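Local coordinates for protein acetone carboxylase alpha subunit (Xanthobacter autotrophicus Py2, PDB 5M45) that forms the alpha subunit of a carboxylase, belongs to the hydantoinase B/oxoprolinase family and binds manganese and magnesium ions, at residues 93-101 / 116-124; 109-117 / 350-361. All coordinates share one frame; numbering follows the deposited sequence.

Contact 1 of 2, residues 93-101 / 116-124. With AE4 (3,6,9,12,15-pentaoxaheptadecan-1-ol), chain P.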
loop_
_atom_site.group_PDB
_atom_site.type_symbol
_atom_site.label_atom_id
_atom_site.label_comp_id
_atom_site.label_asym_id
_atom_site.label_seq_id
_atom_site.Cartn_x
_atom_site.Cartn_y
_atom_site.Cartn_z
ATOM N N THR A 93 -7.107 -12.974 -22.625
ATOM C CA THR A 93 -8.416 -12.704 -23.159
ATOM C C THR A 93 -8.369 -11.534 -24.194
ATOM O O THR A 93 -7.668 -10.506 -23.985
ATOM C CB THR A 93 -9.409 -12.420 -22.015
ATOM O OG1 THR A 93 -9.393 -13.507 -21.061
ATOM C CG2 THR A 93 -10.833 -12.246 -22.574
ATOM N N LEU A 94 -9.117 -11.702 -25.299
ATOM C CA LEU A 94 -9.198 -10.694 -26.378
ATOM C C LEU A 94 -10.540 -9.937 -26.274
ATOM O O LEU A 94 -11.590 -10.585 -26.164
ATOM C CB LEU A 94 -9.037 -11.364 -27.746
ATOM C CG LEU A 94 -9.204 -10.497 -29.008
ATOM C CD1 LEU A 94 -8.199 -9.346 -29.063
ATOM C CD2 LEU A 94 -9.079 -11.393 -30.233
ATOM N N TYR A 95 -10.496 -8.599 -26.258
ATOM C CA TYR A 95 -11.686 -7.740 -26.112
ATOM C C TYR A 95 -11.924 -6.844 -27.339
ATOM O O TYR A 95 -10.974 -6.447 -28.028
ATOM C CB TYR A 95 -11.559 -6.825 -24.857
ATOM C CG TYR A 95 -11.427 -7.598 -23.565
ATOM C CD1 TYR A 95 -10.179 -8.025 -23.116
ATOM C CD2 TYR A 95 -12.548 -7.902 -22.783
ATOM C CE1 TYR A 95 -10.047 -8.747 -21.923
ATOM C CE2 TYR A 95 -12.413 -8.634 -21.607
ATOM C CZ TYR A 95 -11.140 -9.041 -21.181
ATOM O OH TYR A 95 -10.980 -9.810 -20.033
ATOM N N ASN A 96 -13.195 -6.527 -27.608
ATOM C CA ASN A 96 -13.555 -5.464 -28.554
ATOM C C ASN A 96 -13.361 -4.064 -27.893
ATOM O O ASN A 96 -13.029 -3.978 -26.725
ATOM C CB ASN A 96 -14.963 -5.707 -29.159
ATOM C CG ASN A 96 -16.107 -5.496 -28.181
ATOM O OD1 ASN A 96 -16.019 -4.735 -27.209
ATOM N ND2 ASN A 96 -17.238 -6.166 -28.471
ATOM N N ALA A 97 -13.519 -2.988 -28.664
ATOM C CA ALA A 97 -13.256 -1.625 -28.189
ATOM C C ALA A 97 -14.075 -1.227 -26.971
ATOM O O ALA A 97 -13.607 -0.431 -26.140
ATOM C CB ALA A 97 -13.445 -0.623 -29.303
ATOM N N ALA A 98 -15.277 -1.789 -26.836
ATOM C CA ALA A 98 -16.163 -1.509 -25.692
ATOM C C ALA A 98 -15.835 -2.303 -24.426
ATOM O O ALA A 98 -16.568 -2.196 -23.431
ATOM C CB ALA A 98 -17.624 -1.741 -26.087
ATOM N N GLY A 99 -14.773 -3.110 -24.448
ATOM C CA GLY A 99 -14.402 -3.956 -23.305
ATOM C C GLY A 99 -15.165 -5.272 -23.120
ATOM O O GLY A 99 -15.074 -5.889 -22.066
ATOM N N ASP A 100 -15.929 -5.698 -24.128
ATOM C CA ASP A 100 -16.570 -7.003 -24.110
ATOM C C ASP A 100 -15.666 -8.091 -24.726
ATOM O O ASP A 100 -15.101 -7.891 -25.788
ATOM C CB ASP A 100 -17.894 -6.934 -24.857
ATOM C CG ASP A 100 -18.899 -6.009 -24.162
ATOM O OD1 ASP A 100 -19.216 -6.324 -22.975
ATOM O OD2 ASP A 100 -19.385 -5.043 -24.782
ATOM N N SER A 101 -15.547 -9.237 -24.058
ATOM C CA SER A 101 -14.653 -10.314 -24.516
ATOM C C SER A 101 -15.243 -11.031 -25.716
ATOM O O SER A 101 -16.471 -11.240 -25.769
ATOM C CB SER A 101 -14.365 -11.327 -23.397
ATOM O OG SER A 101 -15.547 -12.012 -23.009
ATOM N N GLY A 116 -12.438 -7.070 -18.241
ATOM C CA GLY A 116 -13.396 -6.267 -19.016
ATOM C C GLY A 116 -14.026 -5.135 -18.202
ATOM O O GLY A 116 -14.203 -3.998 -18.706
ATOM N N ALA A 117 -14.366 -5.432 -16.942
ATOM C CA ALA A 117 -14.896 -4.410 -16.053
ATOM C C ALA A 117 -13.856 -3.311 -15.739
ATOM O O ALA A 117 -14.225 -2.164 -15.569
ATOM C CB ALA A 117 -15.455 -5.039 -14.779
ATOM N N ALA A 118 -12.577 -3.657 -15.679
ATOM C CA ALA A 118 -11.515 -2.656 -15.519
ATOM C C ALA A 118 -11.403 -1.752 -16.766
ATOM O O ALA A 118 -11.261 -0.528 -16.633
ATOM C CB ALA A 118 -10.170 -3.292 -15.208
ATOM N N ILE A 119 -11.466 -2.350 -17.949
ATOM C CA ILE A 119 -11.500 -1.572 -19.193
ATOM C C ILE A 119 -12.732 -0.615 -19.185
ATOM O O ILE A 119 -12.601 0.571 -19.498
ATOM C CB ILE A 119 -11.532 -2.492 -20.431
ATOM C CG1 ILE A 119 -10.194 -3.204 -20.618
ATOM C CG2 ILE A 119 -11.848 -1.697 -21.703
ATOM C CD1 ILE A 119 -10.246 -4.474 -21.458
ATOM N N LYS A 120 -13.896 -1.127 -18.776
ATOM C CA LYS A 120 -15.098 -0.295 -18.748
ATOM C C LYS A 120 -14.996 0.867 -17.720
ATOM O O LYS A 120 -15.532 1.961 -17.961
ATOM C CB LYS A 120 -16.354 -1.156 -18.528
ATOM C CG LYS A 120 -16.650 -2.080 -19.703
ATOM C CD LYS A 120 -17.590 -3.239 -19.361
ATOM C CE LYS A 120 -17.571 -4.289 -20.455
ATOM N NZ LYS A 120 -18.486 -5.415 -20.204
ATOM N N TYR A 121 -14.307 0.645 -16.594
ATOM C CA TYR A 121 -14.017 1.728 -15.653
ATOM C C TYR A 121 -13.189 2.864 -16.332
ATOM O O TYR A 121 -13.470 4.058 -16.143
ATOM C CB TYR A 121 -13.295 1.204 -14.396
ATOM C CG TYR A 121 -13.093 2.250 -13.308
ATOM C CD1 TYR A 121 -14.096 2.507 -12.372
ATOM C CD2 TYR A 121 -11.925 3.000 -13.226
ATOM C CE1 TYR A 121 -13.924 3.458 -11.371
ATOM C CE2 TYR A 121 -11.736 3.957 -12.215
ATOM C CZ TYR A 121 -12.734 4.189 -11.298
ATOM O OH TYR A 121 -12.591 5.126 -10.323
ATOM N N MET A 122 -12.162 2.489 -17.079
ATOM C CA MET A 122 -11.377 3.464 -17.872
ATOM C C MET A 122 -12.233 4.216 -18.880
ATOM O O MET A 122 -12.110 5.446 -19.039
ATOM C CB MET A 122 -10.155 2.798 -18.564
ATOM C CG MET A 122 -9.107 2.227 -17.585
ATOM S SD MET A 122 -7.528 1.746 -18.323
ATOM C CE MET A 122 -7.867 0.129 -18.968
ATOM N N ILE A 123 -13.114 3.500 -19.547
ATOM C CA ILE A 123 -14.049 4.102 -20.517
ATOM C C ILE A 123 -14.930 5.148 -19.816
ATOM O O ILE A 123 -14.993 6.307 -20.223
ATOM C CB ILE A 123 -14.906 3.013 -21.208
ATOM C CG1 ILE A 123 -14.006 2.127 -22.071
ATOM C CG2 ILE A 123 -16.009 3.661 -22.056
ATOM C CD1 ILE A 123 -14.695 0.968 -22.761
ATOM N N GLU A 124 -15.559 4.740 -18.726
ATOM C CA GLU A 124 -16.542 5.551 -18.023
ATOM C C GLU A 124 -15.948 6.727 -17.247
ATOM O O GLU A 124 -16.661 7.687 -16.944
ATOM C CB GLU A 124 -17.271 4.638 -17.057
ATOM C CG GLU A 124 -18.582 5.117 -16.566
ATOM C CD GLU A 124 -19.690 5.283 -17.626
ATOM O OE1 GLU A 124 -20.783 5.612 -17.120
ATOM O OE2 GLU A 124 -19.589 5.180 -18.894
HETATM C C2 AE4 P . -32.154 -5.022 -17.993
HETATM C C3 AE4 P . -31.157 -3.972 -18.478
HETATM O O4 AE4 P . -30.410 -4.500 -19.579
HETATM C C5 AE4 P . -29.770 -3.528 -20.420
HETATM C C6 AE4 P . -28.511 -4.118 -21.065
HETATM O O7 AE4 P . -27.301 -3.558 -20.529
HETATM C C8 AE4 P . -27.026 -4.005 -19.192
HETATM C C9 AE4 P . -25.783 -3.302 -18.676
HETATM C C11 AE4 P . -24.309 -5.027 -17.866
HETATM O O10 AE4 P . -24.646 -4.131 -18.922
HETATM C C12 AE4 P . -24.029 -6.399 -18.454
HETATM O O13 AE4 P . -22.668 -6.496 -18.876
HETATM C C14 AE4 P . -22.206 -7.841 -18.876
HETATM C C15 AE4 P . -20.826 -7.915 -19.521
HETATM O O16 AE4 P . -19.876 -7.357 -18.614
HETATM C C17 AE4 P . -19.162 -8.315 -17.841
HETATM C C18 AE4 P . -18.073 -7.570 -17.078
HETATM O O19 AE4 P . -17.217 -6.869 -18.009
#
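Lys120 of helix 116-124 runs along the turn 96-99 and shows how one long side chain can serve a backbone, a carboxylate and a ligand at once. From CB, a chi1 of -67° puts CG anti to the carbonyl carbon, and the chain is extended from there on. CG lies 3.7 Å from Ala98 O, CD passes near the terminal oxygen O19 of the bound 3,6,9,12,15-pentaoxaheptadecan-1-ol, and CE lies 3.4 Å from Gly99 O, a carbonyl buried here without a hydrogen-bonding partner. At the tip, NZ forms a salt bridge of 3.0 Å with Asp100 OD1, meeting the oxygen from above the carboxylate plane, 43° out of it, while the two side chains cross at about a right angle. The same NZ donates a hydrogen bond of 2.9 Å to O19 and lies equally near the ether oxygen O16. Tyr376 OH bonds Asp100 OD1 and Tyr41 OH bonds OD2, so both carboxylate oxygens are engaged.

The type I beta turn from Asn96 to Gly99 closes the hairpin between strands 90-95 and 101-104, at one end of a seven-stranded antiparallel sheet, and helix 111-124 packs against it. Asn96 N bonds Asp100 O, and Asn96 OD1 accepts from Asp100 N. Gly99, at positive phi, brings its CA to 3.8 Å from Ile119 CG2. On the Tyr95 side of the turn, Ile119 CD1 sits over one face of the ring in a CH-pi contact, 4.1 Å from the centroid and 19° off the normal. The contact thus couples an apolar seam to a buried ion pair, whose carboxylate probably favours a charged lysine.

Contact 2 of 2, residues 109-117 / 350-361. With AE4 (3,6,9,12,15-pentaoxaheptadecan-1-ol), chain P.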
loop_
_atom_site.group_PDB
_atom_site.type_symbol
_atom_site.label_atom_id
_atom_site.label_comp_id
_atom_site.label_asym_id
_atom_site.label_seq_id
_atom_site.Cartn_x
_atom_site.Cartn_y
_atom_site.Cartn_z
ATOM N N ILE A 109 -10.527 -18.200 -15.681
ATOM C CA ILE A 109 -11.338 -17.416 -16.607
ATOM C C ILE A 109 -12.374 -16.532 -15.935
ATOM O O ILE A 109 -13.073 -15.817 -16.632
ATOM C CB ILE A 109 -11.988 -18.270 -17.741
ATOM C CG1 ILE A 109 -13.027 -19.255 -17.199
ATOM C CG2 ILE A 109 -10.913 -18.958 -18.574
ATOM C CD1 ILE A 109 -13.762 -20.001 -18.297
ATOM N N ILE A 110 -12.444 -16.517 -14.605
ATOM C CA ILE A 110 -13.211 -15.465 -13.892
ATOM C C ILE A 110 -12.728 -14.080 -14.317
ATOM O O ILE A 110 -13.490 -13.110 -14.300
ATOM C CB ILE A 110 -13.175 -15.647 -12.334
ATOM C CG1 ILE A 110 -14.318 -14.868 -11.662
ATOM C CG2 ILE A 110 -11.815 -15.242 -11.754
ATOM C CD1 ILE A 110 -14.560 -15.278 -10.225
ATOM N N HIS A 111 -11.466 -13.981 -14.737
ATOM C CA HIS A 111 -10.882 -12.698 -15.133
ATOM C C HIS A 111 -11.258 -12.217 -16.523
ATOM O O HIS A 111 -10.961 -11.068 -16.882
ATOM C CB HIS A 111 -9.364 -12.713 -14.891
ATOM C CG HIS A 111 -9.021 -12.927 -13.454
ATOM N ND1 HIS A 111 -9.166 -11.940 -12.503
ATOM C CD2 HIS A 111 -8.624 -14.032 -12.784
ATOM C CE1 HIS A 111 -8.848 -12.426 -11.320
ATOM N NE2 HIS A 111 -8.509 -13.695 -11.466
ATOM N N VAL A 112 -11.967 -13.038 -17.291
ATOM C CA VAL A 112 -12.635 -12.567 -18.515
ATOM C C VAL A 112 -13.531 -11.366 -18.109
ATOM O O VAL A 112 -13.420 -10.275 -18.688
ATOM C CB VAL A 112 -13.446 -13.685 -19.221
ATOM C CG1 VAL A 112 -14.337 -13.124 -20.307
ATOM C CG2 VAL A 112 -12.531 -14.767 -19.785
ATOM N N GLY A 113 -14.345 -11.561 -17.059
ATOM C CA GLY A 113 -15.212 -10.510 -16.525
ATOM C C GLY A 113 -14.502 -9.400 -15.781
ATOM O O GLY A 113 -14.805 -8.232 -16.002
ATOM N N THR A 114 -13.547 -9.734 -14.891
ATOM C CA THR A 114 -12.843 -8.682 -14.092
ATOM C C THR A 114 -12.024 -7.722 -14.972
ATOM O O THR A 114 -12.080 -6.505 -14.785
ATOM C CB THR A 114 -11.937 -9.240 -12.993
ATOM O OG1 THR A 114 -10.846 -9.939 -13.592
ATOM C CG2 THR A 114 -12.682 -10.179 -12.089
ATOM N N MET A 115 -11.305 -8.233 -15.954
ATOM C CA MET A 115 -10.443 -7.374 -16.827
ATOM C C MET A 115 -11.317 -6.511 -17.770
ATOM O O MET A 115 -10.997 -5.337 -18.024
ATOM C CB MET A 115 -9.417 -8.200 -17.613
ATOM C CG MET A 115 -8.320 -8.807 -16.733
ATOM S SD MET A 115 -6.988 -9.721 -17.596
ATOM C CE MET A 115 -7.851 -11.066 -18.353
ATOM N N GLY A 116 -12.438 -7.070 -18.241
ATOM C CA GLY A 116 -13.396 -6.267 -19.016
ATOM C C GLY A 116 -14.026 -5.135 -18.202
ATOM O O GLY A 116 -14.203 -3.998 -18.706
ATOM N N ALA A 117 -14.366 -5.432 -16.942
ATOM C CA ALA A 117 -14.896 -4.410 -16.053
ATOM C C ALA A 117 -13.856 -3.311 -15.739
ATOM O O ALA A 117 -14.225 -2.164 -15.569
ATOM C CB ALA A 117 -15.455 -5.039 -14.779
ATOM N N VAL A 350 -19.061 -7.598 -9.784
ATOM C CA VAL A 350 -18.334 -8.163 -10.921
ATOM C C VAL A 350 -17.739 -9.548 -10.620
ATOM O O VAL A 350 -17.940 -10.482 -11.411
ATOM C CB VAL A 350 -17.204 -7.210 -11.416
ATOM C CG1 VAL A 350 -16.342 -7.893 -12.461
ATOM C CG2 VAL A 350 -17.776 -5.893 -11.975
ATOM N N SER A 351 -16.978 -9.692 -9.529
ATOM C CA SER A 351 -16.400 -10.998 -9.211
ATOM C C SER A 351 -17.493 -12.047 -8.892
ATOM O O SER A 351 -17.371 -13.200 -9.291
ATOM C CB SER A 351 -15.386 -10.890 -8.064
ATOM O OG SER A 351 -15.977 -10.364 -6.865
ATOM N N PHE A 352 -18.547 -11.633 -8.171
ATOM C CA PHE A 352 -19.630 -12.541 -7.868
ATOM C C PHE A 352 -20.346 -13.075 -9.124
ATOM O O PHE A 352 -20.505 -14.291 -9.274
ATOM C CB PHE A 352 -20.653 -11.898 -6.917
ATOM C CG PHE A 352 -21.728 -12.856 -6.443
ATOM C CD1 PHE A 352 -21.470 -13.722 -5.400
ATOM C CD2 PHE A 352 -22.945 -12.895 -7.052
ATOM C CE1 PHE A 352 -22.450 -14.636 -4.970
ATOM C CE2 PHE A 352 -23.956 -13.777 -6.599
ATOM C CZ PHE A 352 -23.692 -14.660 -5.578
ATOM N N THR A 353 -20.745 -12.190 -10.027
ATOM C CA THR A 353 -21.464 -12.579 -11.248
ATOM C C THR A 353 -20.552 -13.266 -12.310
ATOM O O THR A 353 -21.012 -14.188 -13.051
ATOM C CB THR A 353 -22.222 -11.400 -11.870
ATOM O OG1 THR A 353 -21.317 -10.356 -12.251
ATOM C CG2 THR A 353 -23.303 -10.862 -10.908
ATOM N N SER A 354 -19.290 -12.841 -12.386
ATOM C CA SER A 354 -18.292 -13.510 -13.257
ATOM C C SER A 354 -18.057 -14.980 -12.848
ATOM O O SER A 354 -17.906 -15.855 -13.724
ATOM C CB SER A 354 -16.971 -12.733 -13.349
ATOM O OG SER A 354 -17.198 -11.451 -13.922
ATOM N N GLY A 355 -18.076 -15.257 -11.540
ATOM C CA GLY A 355 -17.990 -16.635 -11.074
ATOM C C GLY A 355 -19.196 -17.503 -11.434
ATOM O O GLY A 355 -19.049 -18.710 -11.695
ATOM N N ILE A 356 -20.398 -16.907 -11.435
ATOM C CA ILE A 356 -21.586 -17.626 -11.922
ATOM C C ILE A 356 -21.398 -17.976 -13.410
ATOM O O ILE A 356 -21.752 -19.097 -13.841
ATOM C CB ILE A 356 -22.885 -16.845 -11.654
ATOM C CG1 ILE A 356 -23.119 -16.709 -10.137
ATOM C CG2 ILE A 356 -24.109 -17.550 -12.321
ATOM C CD1 ILE A 356 -24.175 -15.657 -9.737
ATOM N N TRP A 357 -20.817 -17.048 -14.173
ATOM C CA TRP A 357 -20.484 -17.263 -15.594
ATOM C C TRP A 357 -19.489 -18.418 -15.745
ATOM O O TRP A 357 -19.694 -19.290 -16.594
ATOM C CB TRP A 357 -20.007 -15.951 -16.247
ATOM C CG TRP A 357 -19.537 -16.073 -17.657
ATOM C CD1 TRP A 357 -20.282 -15.923 -18.778
ATOM C CD2 TRP A 357 -18.215 -16.392 -18.093
ATOM N NE1 TRP A 357 -19.500 -16.105 -19.909
ATOM C CE2 TRP A 357 -18.217 -16.378 -19.506
ATOM C CE3 TRP A 357 -17.000 -16.627 -17.426
ATOM C CZ2 TRP A 357 -17.056 -16.619 -20.260
ATOM C CZ3 TRP A 357 -15.860 -16.880 -18.156
ATOM C CH2 TRP A 357 -15.899 -16.889 -19.566
ATOM N N VAL A 358 -18.472 -18.474 -14.873
ATOM C CA VAL A 358 -17.521 -19.605 -14.847
ATOM C C VAL A 358 -18.251 -20.946 -14.666
ATOM O O VAL A 358 -18.003 -21.907 -15.416
ATOM C CB VAL A 358 -16.414 -19.395 -13.770
ATOM C CG1 VAL A 358 -15.547 -20.644 -13.621
ATOM C CG2 VAL A 358 -15.521 -18.198 -14.139
ATOM N N MET A 359 -19.165 -21.001 -13.688
ATOM C CA MET A 359 -19.974 -22.198 -13.494
ATOM C C MET A 359 -20.754 -22.570 -14.756
ATOM O O MET A 359 -20.758 -23.765 -15.151
ATOM C CB MET A 359 -20.929 -22.062 -12.306
ATOM C CG MET A 359 -21.822 -23.283 -12.168
ATOM S SD MET A 359 -23.398 -23.000 -11.421
ATOM C CE MET A 359 -24.170 -21.894 -12.559
ATOM N N MET A 360 -21.398 -21.592 -15.389
ATOM C CA MET A 360 -22.075 -21.831 -16.667
ATOM C C MET A 360 -21.181 -22.483 -17.745
ATOM O O MET A 360 -21.628 -23.389 -18.444
ATOM C CB MET A 360 -22.676 -20.544 -17.257
ATOM C CG MET A 360 -23.823 -19.925 -16.449
ATOM S SD MET A 360 -24.168 -18.189 -16.892
ATOM C CE MET A 360 -24.849 -18.376 -18.431
ATOM N N THR A 361 -19.933 -22.021 -17.870
ATOM C CA THR A 361 -18.977 -22.599 -18.829
ATOM C C THR A 361 -18.663 -24.089 -18.587
ATOM O O THR A 361 -18.206 -24.751 -19.518
ATOM C CB THR A 361 -17.612 -21.848 -18.913
ATOM O OG1 THR A 361 -16.789 -22.146 -17.759
ATOM C CG2 THR A 361 -17.795 -20.323 -19.133
HETATM C C2 AE4 P . -32.154 -5.022 -17.993
HETATM C C3 AE4 P . -31.157 -3.972 -18.478
HETATM O O4 AE4 P . -30.410 -4.500 -19.579
HETATM C C5 AE4 P . -29.770 -3.528 -20.420
HETATM C C6 AE4 P . -28.511 -4.118 -21.065
HETATM O O7 AE4 P . -27.301 -3.558 -20.529
HETATM C C8 AE4 P . -27.026 -4.005 -19.192
HETATM C C9 AE4 P . -25.783 -3.302 -18.676
HETATM C C11 AE4 P . -24.309 -5.027 -17.866
HETATM O O10 AE4 P . -24.646 -4.131 -18.922
HETATM C C12 AE4 P . -24.029 -6.399 -18.454
HETATM O O13 AE4 P . -22.668 -6.496 -18.876
HETATM C C14 AE4 P . -22.206 -7.841 -18.876
HETATM C C15 AE4 P . -20.826 -7.915 -19.521
HETATM O O16 AE4 P . -19.876 -7.357 -18.614
HETATM C C17 AE4 P . -19.162 -8.315 -17.841
HETATM C C18 AE4 P . -18.073 -7.570 -17.078
HETATM O O19 AE4 P . -17.217 -6.869 -18.009
#
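Helices 111-117 and 350-361 run roughly antiparallel, with 144° between their directions and axes 8.6 Å apart at closest approach. Gly113 and Ser354 mark the nearest backbones, their CA atoms separated by 5.4 Å. Having no side chain, Gly113 lets Ser354 OG come to 3.4 Å from its CA. That hydroxyl is turned back on its own helix, donating to Val350 O at 2.8 Å; Ser354 N reaches the same oxygen from the opposite face of its plane.

Toward one end Val350 spreads both methyls against Ala117 CB, CG2 at 3.7 Å. Between the two ends, Ile110 CD1 rests on Ser351 O. Toward the other, Val358 CG2 packs on the backbone of Ile110. Trp357, its CG anti to the backbone N (chi1 175°), carries the six-membered ring across Ile109 and Val112, where CZ3 comes within 3.3 Å of Ile109 O and CH2 meets Val112 CG2; its indole NE1 is bonded to Asn371 O. Ile109 CD1 and Thr361 meet tip to tip, and Thr361 OG1 donates in the carbonyl plane to Val358 O.

The Ser354 and Thr361 hydroxyls are spent on their own helix, and no hydrogen bond joins the two helices; the association rests on apolar side chains packed against one another and against backbone.

Contact 2 uses the first turns of helix 111-124 and contact 1 the later ones; they share Gly116 and Ala117, and their centres lie 13 Å apart. They also touch directly: Tyr95 OH of contact 1 is 2.8 Å from Val112 O of contact 2, a probable hydrogen bond, and Ser101 OG packs 3.2 Å from Val112 CG1. The bound 3,6,9,12,15-pentaoxaheptadecan-1-ol joins them as well, because its O19 is held by Lys120 and makes a weak hydrogen bond of 3.4 Å to Gly113 O. Its pocket also includes Lys36, Ala375, Tyr376 and Phe773. Contact 2 reaches toward the metal site of His150, Asp153 and His175, the Ile110 side chain lying about 7 Å from the manganese ion.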